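Local coordinates for protein 4'-phospho-dehydrooxetanocin synthase (Bacillus megaterium, PDB 5UL3) that catalyses the oxidative ring contraction of dAMP to an oxetane aldehyde in oxetanocin A biosynthesis, as a cobalamin-dependent radical S-adenosylmethionine enzyme, at residues Q694-E705 with L725-W735. Numbering follows the deposited sequence.
With EDO (1,2-ethanediol), chain B; EDO (1,2-ethanediol), chain K.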
ATOM      1  N   GLN A 694      15.706 -20.779  23.623  1.00 29.06           N
ATOM      2  CA  GLN A 694      16.116 -21.199  22.288  1.00 28.69           C
ATOM      3  C   GLN A 694      16.236 -22.716  22.173  1.00 36.10           C
ATOM      4  O   GLN A 694      16.134 -23.253  21.067  1.00 30.77           O
ATOM      5  CB  GLN A 694      17.439 -20.525  21.921  1.00 31.02           C
ATOM      6  CG  GLN A 694      17.949 -20.863  20.520  1.00 28.42           C
ATOM      7  CD  GLN A 694      19.225 -20.134  20.163  1.00 34.50           C
ATOM      8  OE1 GLN A 694      20.242 -20.279  20.840  1.00 36.48           O
ATOM      9  NE2 GLN A 694      19.185 -19.344  19.090  1.00 30.78           N
ATOM     10  N   LEU A 695      16.435 -23.419  23.294  1.00 32.71           N
ATOM     11  CA  LEU A 695      16.426 -24.880  23.261  1.00 35.72           C
ATOM     12  C   LEU A 695      15.090 -25.430  22.773  1.00 32.91           C
ATOM     13  O   LEU A 695      15.034 -26.543  22.238  1.00 31.19           O
ATOM     14  CB  LEU A 695      16.749 -25.432  24.655  1.00 33.83           C
ATOM     15  CG  LEU A 695      18.136 -25.075  25.183  1.00 38.17           C
ATOM     16  CD1 LEU A 695      18.234 -25.485  26.653  1.00 35.38           C
ATOM     17  CD2 LEU A 695      19.214 -25.778  24.355  1.00 36.49           C
ATOM     18  N   ILE A 696      14.002 -24.675  22.940  1.00 31.06           N
ATOM     19  CA  ILE A 696      12.723 -25.133  22.405  1.00 26.62           C
ATOM     20  C   ILE A 696      12.694 -24.961  20.894  1.00 29.06           C
ATOM     21  O   ILE A 696      12.179 -25.819  20.170  1.00 28.06           O
ATOM     22  CB  ILE A 696      11.550 -24.396  23.073  1.00 31.99           C
ATOM     23  CG1 ILE A 696      11.657 -24.504  24.594  1.00 39.35           C
ATOM     24  CG2 ILE A 696      10.233 -24.986  22.600  1.00 29.98           C
ATOM     25  CD1 ILE A 696      10.693 -23.605  25.299  1.00 40.68           C
ATOM     26  N   MET A 697      13.250 -23.858  20.390  1.00 28.72           N
ATOM     27  CA  MET A 697      13.380 -23.711  18.944  1.00 28.11           C
ATOM     28  C   MET A 697      14.266 -24.807  18.360  1.00 31.93           C
ATOM     29  O   MET A 697      14.007 -25.306  17.257  1.00 27.09           O
ATOM     30  CB  MET A 697      13.941 -22.332  18.601  1.00 27.03           C
ATOM     31  CG  MET A 697      13.947 -22.018  17.121  1.00 27.35           C
ATOM     32  SD  MET A 697      12.267 -21.752  16.496  1.00 28.43           S
ATOM     33  CE  MET A 697      12.678 -21.662  14.760  1.00 23.56           C
ATOM     34  N   GLU A 698      15.321 -25.204  19.087  1.00 28.99           N
ATOM     35  CA  GLU A 698      16.150 -26.301  18.597  1.00 29.29           C
ATOM     36  C   GLU A 698      15.318 -27.563  18.431  1.00 26.40           C
ATOM     37  O   GLU A 698      15.461 -28.283  17.439  1.00 30.62           O
ATOM     38  CB  GLU A 698      17.334 -26.575  19.535  1.00 30.08           C
ATOM     39  CG  GLU A 698      18.222 -27.702  18.965  1.00 27.60           C
ATOM     40  CD  GLU A 698      19.249 -28.267  19.936  1.00 41.72           C
ATOM     41  OE1 GLU A 698      19.217 -27.921  21.128  1.00 35.52           O
ATOM     42  OE2 GLU A 698      20.099 -29.066  19.482  1.00 36.77           O
ATOM     43  N   LYS A 699      14.424 -27.830  19.382  1.00 28.83           N
ATOM     44  CA  LYS A 699      13.609 -29.038  19.315  1.00 33.85           C
ATOM     45  C   LYS A 699      12.764 -29.049  18.049  1.00 30.75           C
ATOM     46  O   LYS A 699      12.673 -30.071  17.354  1.00 29.63           O
ATOM     47  CB  LYS A 699      12.725 -29.147  20.557  1.00 36.85           C
ATOM     48  CG  LYS A 699      11.783 -30.339  20.524  1.00 43.41           C
ATOM     49  CD  LYS A 699      11.308 -30.721  21.912  1.00 53.36           C
ATOM     50  CE  LYS A 699      10.520 -32.022  21.876  1.00 61.58           C
ATOM     51  NZ  LYS A 699       9.280 -31.876  21.063  1.00 64.20           N
ATOM     52  N   LEU A 700      12.147 -27.911  17.730  1.00 30.33           N
ATOM     53  CA  LEU A 700      11.416 -27.783  16.473  1.00 28.50           C
ATOM     54  C   LEU A 700      12.319 -28.046  15.274  1.00 29.62           C
ATOM     55  O   LEU A 700      11.957 -28.792  14.359  1.00 28.59           O
ATOM     56  CB  LEU A 700      10.797 -26.384  16.374  1.00 26.11           C
ATOM     57  CG  LEU A 700      10.237 -25.977  15.007  1.00 28.36           C
ATOM     58  CD1 LEU A 700       9.145 -26.944  14.601  1.00 31.20           C
ATOM     59  CD2 LEU A 700       9.708 -24.494  15.001  1.00 24.35           C
ATOM     60  N   LEU A 701      13.495 -27.430  15.250  1.00 27.93           N
ATOM     61  CA  LEU A 701      14.324 -27.539  14.061  1.00 24.78           C
ATOM     62  C   LEU A 701      14.959 -28.924  13.938  1.00 22.96           C
ATOM     63  O   LEU A 701      15.324 -29.325  12.826  1.00 25.79           O
ATOM     64  CB  LEU A 701      15.375 -26.427  14.056  1.00 27.45           C
ATOM     65  CG  LEU A 701      14.785 -25.004  13.939  1.00 26.21           C
ATOM     66  CD1 LEU A 701      15.887 -23.966  13.909  1.00 27.44           C
ATOM     67  CD2 LEU A 701      13.886 -24.879  12.680  1.00 26.68           C
ATOM     68  N   ARG A 702      15.071 -29.668  15.046  1.00 31.06           N
ATOM     69  CA  ARG A 702      15.492 -31.064  14.942  1.00 32.84           C
ATOM     70  C   ARG A 702      14.430 -31.908  14.246  1.00 32.94           C
ATOM     71  O   ARG A 702      14.767 -32.830  13.495  1.00 28.98           O
ATOM     72  CB  ARG A 702      15.809 -31.634  16.333  1.00 32.94           C
ATOM     73  CG  ARG A 702      17.048 -31.043  17.009  1.00 34.43           C
ATOM     74  CD  ARG A 702      18.342 -31.295  16.217  1.00 36.06           C
ATOM     75  NE  ARG A 702      19.493 -30.695  16.895  1.00 31.94           N
ATOM     76  CZ  ARG A 702      20.724 -30.652  16.403  1.00 32.53           C
ATOM     77  NH1 ARG A 702      20.998 -31.207  15.228  1.00 32.35           N
ATOM     78  NH2 ARG A 702      21.693 -30.068  17.094  1.00 37.93           N
ATOM     79  N   ASP A 703      13.144 -31.608  14.469  1.00 26.46           N
ATOM     80  CA  ASP A 703      12.096 -32.261  13.687  1.00 31.72           C
ATOM     81  C   ASP A 703      12.190 -31.881  12.213  1.00 29.45           C
ATOM     82  O   ASP A 703      12.014 -32.737  11.341  1.00 27.84           O
ATOM     83  CB  ASP A 703      10.702 -31.916  14.231  1.00 33.35           C
ATOM     84  CG  ASP A 703      10.387 -32.603  15.559  1.00 44.78           C
ATOM     85  OD1 ASP A 703      10.988 -33.651  15.870  1.00 44.89           O
ATOM     86  OD2 ASP A 703       9.505 -32.101  16.287  1.00 51.21           O
ATOM     87  N   VAL A 704      12.433 -30.596  11.912  1.00 28.98           N
ATOM     88  CA  VAL A 704      12.598 -30.159  10.527  1.00 28.15           C
ATOM     89  C   VAL A 704      13.759 -30.899   9.876  1.00 30.06           C
ATOM     90  O   VAL A 704      13.671 -31.372   8.734  1.00 26.68           O
ATOM     91  CB  VAL A 704      12.819 -28.634  10.456  1.00 29.18           C
ATOM     92  CG1 VAL A 704      13.003 -28.191   8.992  1.00 22.89           C
ATOM     93  CG2 VAL A 704      11.673 -27.888  11.121  1.00 23.97           C
ATOM     94  N   GLU A 705      14.875 -30.978  10.598  1.00 24.56           N
ATOM     95  CA  GLU A 705      16.068 -31.647  10.095  1.00 23.72           C
ATOM     96  C   GLU A 705      15.785 -33.119   9.808  1.00 22.64           C
ATOM     97  O   GLU A 705      16.143 -33.638   8.744  1.00 25.43           O
ATOM     98  CB  GLU A 705      17.192 -31.479  11.121  1.00 25.05           C
ATOM     99  CG  GLU A 705      18.445 -32.313  10.826  1.00 31.58           C
ATOM    100  CD  GLU A 705      19.476 -32.236  11.946  1.00 28.13           C
ATOM    101  OE1 GLU A 705      19.111 -32.407  13.126  1.00 29.69           O
ATOM    102  OE2 GLU A 705      20.659 -31.988  11.636  1.00 32.17           O
ATOM    103  N   LEU A 725      19.797 -24.788   8.239  1.00 28.69           N
ATOM    104  CA  LEU A 725      19.697 -25.580   9.464  1.00 30.02           C
ATOM    105  C   LEU A 725      21.077 -25.804  10.080  1.00 31.06           C
ATOM    106  O   LEU A 725      21.272 -25.606  11.287  1.00 30.89           O
ATOM    107  CB  LEU A 725      19.016 -26.924   9.180  1.00 31.48           C
ATOM    108  CG  LEU A 725      17.492 -26.984   9.004  1.00 26.42           C
ATOM    109  CD1 LEU A 725      17.104 -28.406   8.549  1.00 26.55           C
ATOM    110  CD2 LEU A 725      16.804 -26.629  10.301  1.00 30.58           C
ATOM    111  N   LYS A 726      22.049 -26.210   9.259  1.00 31.93           N
ATOM    112  CA  LYS A 726      23.394 -26.476   9.769  1.00 31.43           C
ATOM    113  C   LYS A 726      23.968 -25.245  10.457  1.00 33.39           C
ATOM    114  O   LYS A 726      24.517 -25.336  11.563  1.00 33.72           O
ATOM    115  CB  LYS A 726      24.310 -26.922   8.623  1.00 34.02           C
ATOM    116  CG  LYS A 726      25.725 -27.270   9.069  1.00 35.30           C
ATOM    117  CD  LYS A 726      26.564 -27.697   7.875  1.00 39.95           C
ATOM    118  CE  LYS A 726      27.896 -28.292   8.350  1.00 55.38           C
ATOM    119  NZ  LYS A 726      28.733 -28.774   7.217  1.00 65.85           N
ATOM    120  N   ARG A 727      23.824 -24.082   9.821  1.00 32.28           N
ATOM    121  CA  ARG A 727      24.281 -22.835  10.419  1.00 33.49           C
ATOM    122  C   ARG A 727      23.527 -22.525  11.707  1.00 35.37           C
ATOM    123  O   ARG A 727      24.136 -22.109  12.702  1.00 33.40           O
ATOM    124  CB  ARG A 727      24.119 -21.698   9.410  1.00 34.93           C
ATOM    125  CG  ARG A 727      24.754 -20.386   9.828  1.00 51.08           C
ATOM    126  CD  ARG A 727      24.614 -19.365   8.709  1.00 56.42           C
ATOM    127  NE  ARG A 727      24.847 -20.008   7.420  1.00 74.24           N
ATOM    128  CZ  ARG A 727      26.042 -20.149   6.856  1.00 76.49           C
ATOM    129  NH1 ARG A 727      26.154 -20.764   5.686  1.00 68.75           N
ATOM    130  NH2 ARG A 727      27.125 -19.674   7.463  1.00 84.21           N
ATOM    131  N   TRP A 728      22.203 -22.725  11.713  1.00 29.19           N
ATOM    132  CA  TRP A 728      21.414 -22.439  12.914  1.00 29.85           C
ATOM    133  C   TRP A 728      21.921 -23.236  14.112  1.00 35.24           C
ATOM    134  O   TRP A 728      22.121 -22.685  15.204  1.00 34.28           O
ATOM    135  CB  TRP A 728      19.930 -22.738  12.676  1.00 26.49           C
ATOM    136  CG  TRP A 728      19.055 -22.145  13.767  1.00 26.79           C
ATOM    137  CD1 TRP A 728      18.424 -20.930  13.740  1.00 28.69           C
ATOM    138  CD2 TRP A 728      18.757 -22.720  15.047  1.00 28.42           C
ATOM    139  NE1 TRP A 728      17.742 -20.720  14.921  1.00 26.98           N
ATOM    140  CE2 TRP A 728      17.931 -21.801  15.741  1.00 24.16           C
ATOM    141  CE3 TRP A 728      19.101 -23.921  15.676  1.00 26.82           C
ATOM    142  CZ2 TRP A 728      17.442 -22.052  17.022  1.00 28.75           C
ATOM    143  CZ3 TRP A 728      18.618 -24.166  16.952  1.00 32.71           C
ATOM    144  CH2 TRP A 728      17.799 -23.237  17.610  1.00 32.45           C
ATOM    145  N   PHE A 729      22.122 -24.545  13.930  1.00 32.92           N
ATOM    146  CA  PHE A 729      22.601 -25.368  15.035  1.00 37.49           C
ATOM    147  C   PHE A 729      23.963 -24.891  15.515  1.00 32.21           C
ATOM    148  O   PHE A 729      24.202 -24.796  16.724  1.00 35.63           O
ATOM    149  CB  PHE A 729      22.644 -26.842  14.619  1.00 31.68           C
ATOM    150  CG  PHE A 729      21.274 -27.437  14.371  1.00 27.86           C
ATOM    151  CD1 PHE A 729      20.270 -27.306  15.323  1.00 29.76           C
ATOM    152  CD2 PHE A 729      20.987 -28.092  13.173  1.00 31.53           C
ATOM    153  CE1 PHE A 729      19.004 -27.835  15.112  1.00 29.72           C
ATOM    154  CE2 PHE A 729      19.726 -28.630  12.950  1.00 29.91           C
ATOM    155  CZ  PHE A 729      18.731 -28.498  13.920  1.00 25.88           C
ATOM    156  N   SER A 730      24.856 -24.545  14.584  1.00 32.37           N
ATOM    157  CA  SER A 730      26.187 -24.105  14.983  1.00 43.95           C
ATOM    158  C   SER A 730      26.171 -22.727  15.636  1.00 45.04           C
ATOM    159  O   SER A 730      27.104 -22.397  16.374  1.00 38.37           O
ATOM    160  CB  SER A 730      27.130 -24.097  13.778  1.00 41.23           C
ATOM    161  OG  SER A 730      27.229 -22.800  13.228  1.00 54.91           O
ATOM    162  N   ASP A 731      25.141 -21.921  15.389  1.00 37.09           N
ATOM    163  CA  ASP A 731      25.054 -20.583  15.965  1.00 39.25           C
ATOM    164  C   ASP A 731      24.278 -20.530  17.271  1.00 35.73           C
ATOM    165  O   ASP A 731      24.061 -19.428  17.790  1.00 40.49           O
ATOM    166  CB  ASP A 731      24.408 -19.614  14.966  1.00 37.14           C
ATOM    167  CG  ASP A 731      25.303 -19.319  13.787  1.00 40.84           C
ATOM    168  OD1 ASP A 731      26.527 -19.522  13.914  1.00 49.85           O
ATOM    169  OD2 ASP A 731      24.793 -18.888  12.734  1.00 42.32           O
ATOM    170  N   MET A 732      23.853 -21.670  17.817  1.00 35.11           N
ATOM    171  CA  MET A 732      23.027 -21.651  19.022  1.00 34.45           C
ATOM    172  C   MET A 732      23.727 -20.922  20.162  1.00 45.76           C
ATOM    173  O   MET A 732      24.922 -21.111  20.400  1.00 38.90           O
ATOM    174  CB  MET A 732      22.689 -23.068  19.474  1.00 41.55           C
ATOM    175  CG  MET A 732      21.672 -23.764  18.610  1.00 35.29           C
ATOM    176  SD  MET A 732      21.171 -25.342  19.287  1.00 37.71           S
ATOM    177  CE  MET A 732      20.519 -24.871  20.879  1.00 39.85           C
ATOM    178  N   GLY A 733      22.965 -20.101  20.883  1.00 36.58           N
ATOM    179  CA  GLY A 733      23.491 -19.351  22.011  1.00 42.36           C
ATOM    180  C   GLY A 733      24.419 -18.213  21.657  1.00 46.55           C
ATOM    181  O   GLY A 733      24.845 -17.481  22.561  1.00 46.61           O
ATOM    182  N   ASN A 734      24.767 -18.052  20.385  1.00 43.15           N
ATOM    183  CA  ASN A 734      25.491 -16.890  19.889  1.00 50.08           C
ATOM    184  C   ASN A 734      24.494 -15.794  19.532  1.00 61.40           C
ATOM    185  O   ASN A 734      23.512 -16.048  18.824  1.00 63.21           O
ATOM    186  CB  ASN A 734      26.318 -17.275  18.662  1.00 57.02           C
ATOM    187  CG  ASN A 734      27.805 -17.144  18.892  1.00 60.22           C
ATOM    188  OD1 ASN A 734      28.246 -16.720  19.959  1.00 71.81           O
ATOM    189  ND2 ASN A 734      28.592 -17.508  17.883  1.00 65.12           N
ATOM    190  N   TRP A 735      24.736 -14.582  20.020  1.00 56.59           N
ATOM    191  CA  TRP A 735      23.817 -13.478  19.793  1.00 55.04           C
ATOM    192  C   TRP A 735      24.573 -12.265  19.255  1.00 65.54           C
ATOM    193  O   TRP A 735      25.729 -12.024  19.616  1.00 71.50           O
ATOM    194  CB  TRP A 735      23.049 -13.126  21.081  1.00 53.04           C
ATOM    195  CG  TRP A 735      22.217 -14.274  21.633  1.00 50.12           C
ATOM    196  CD1 TRP A 735      22.511 -15.056  22.716  1.00 44.35           C
ATOM    197  CD2 TRP A 735      20.966 -14.764  21.119  1.00 40.22           C
ATOM    198  NE1 TRP A 735      21.518 -15.992  22.914  1.00 39.24           N
ATOM    199  CE2 TRP A 735      20.562 -15.836  21.943  1.00 38.57           C
ATOM    200  CE3 TRP A 735      20.151 -14.399  20.037  1.00 37.25           C
ATOM    201  CZ2 TRP A 735      19.381 -16.550  21.721  1.00 36.93           C
ATOM    202  CZ3 TRP A 735      18.974 -15.105  19.824  1.00 31.04           C
ATOM    203  CH2 TRP A 735      18.604 -16.173  20.655  1.00 35.51           C
TER
HETATM  204  C1  EDO B 827       7.661 -29.691  19.271  1.00 62.94           C
HETATM  205  O1  EDO B 827       8.348 -29.262  20.452  1.00 58.58           O
HETATM  206  C2  EDO B 827       8.576 -29.495  18.069  1.00 51.29           C
HETATM  207  O2  EDO B 827       7.869 -29.818  16.865  1.00 58.21           O
HETATM  208  C1  EDO K 810      10.336 -36.499  14.290  1.00 64.52           C
HETATM  209  O1  EDO K 810      11.687 -36.331  14.733  1.00 69.84           O
HETATM  210  C2  EDO K 810      10.165 -35.825  12.935  1.00 47.98           C
HETATM  211  O2  EDO K 810      10.678 -36.666  11.893  1.00 45.52           O
HETATM  212  O   HOH W   1      21.605 -17.980  17.995  1.00 36.06           O
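Arg702 spreads its guanidinium flat over one face of the Phe729 ring, the planes 5° apart and CZ 3.6 Å from the ring centroid, a cation-pi stack between two neighbouring helices. Two glutamates of its own helix fix the rotation of the flat group. Glu698 OE2 receives both NE and NH2, the latter at 3.0 Å, and Glu705 OE1 takes NH1; both oxygens lie close to the guanidinium plane, so the charges are paired at its edge while its face meets the phenyl ring. CG lies beside the backbone N, opposite the carbonyl carbon, and a bend at chi2 (-61°) brings the arginine chain, whose CB points away from the other helix, back across Phe729. That ring fills a hole formed by Arg702, Glu705, Glu698 and Leu701.

Trp728 is the neighbouring knob, seated among Gln694, Met697, Glu698 and Leu701. Leu701 CD1 stands over its five-membered ring, 3.5 Å from the centroid, as a CH-pi contact, while Met697 CG approaches CZ2 obliquely. The indole NE1 bonds to Asn604 of helix 588-617, tying the knob to a third helix. Farther along, Leu725 CD1 reaches Val704 and the backbone of Glu705.

Beyond helix 720-730, Gln694 extends to the type II turn of Asp731 to Asn734. Its OE1 accepts Gly733 N at 2.7 Å, in the carbonyl plane, and its NE2 donates a hydrogen bond to a water that in turn donates to Asp731 O and Asn734 O, so both ends of the amide hold the turn. Met732, at the second position of the turn, lays SD and CE against the Glu698 carboxylate. With segment axes at 152° and 11.1 Å apart, this is antiparallel knobs-into-holes packing of helices 683-709 and 720-730 in the C-terminal helix bundle, remote from the cobalamin and iron-sulfur sites.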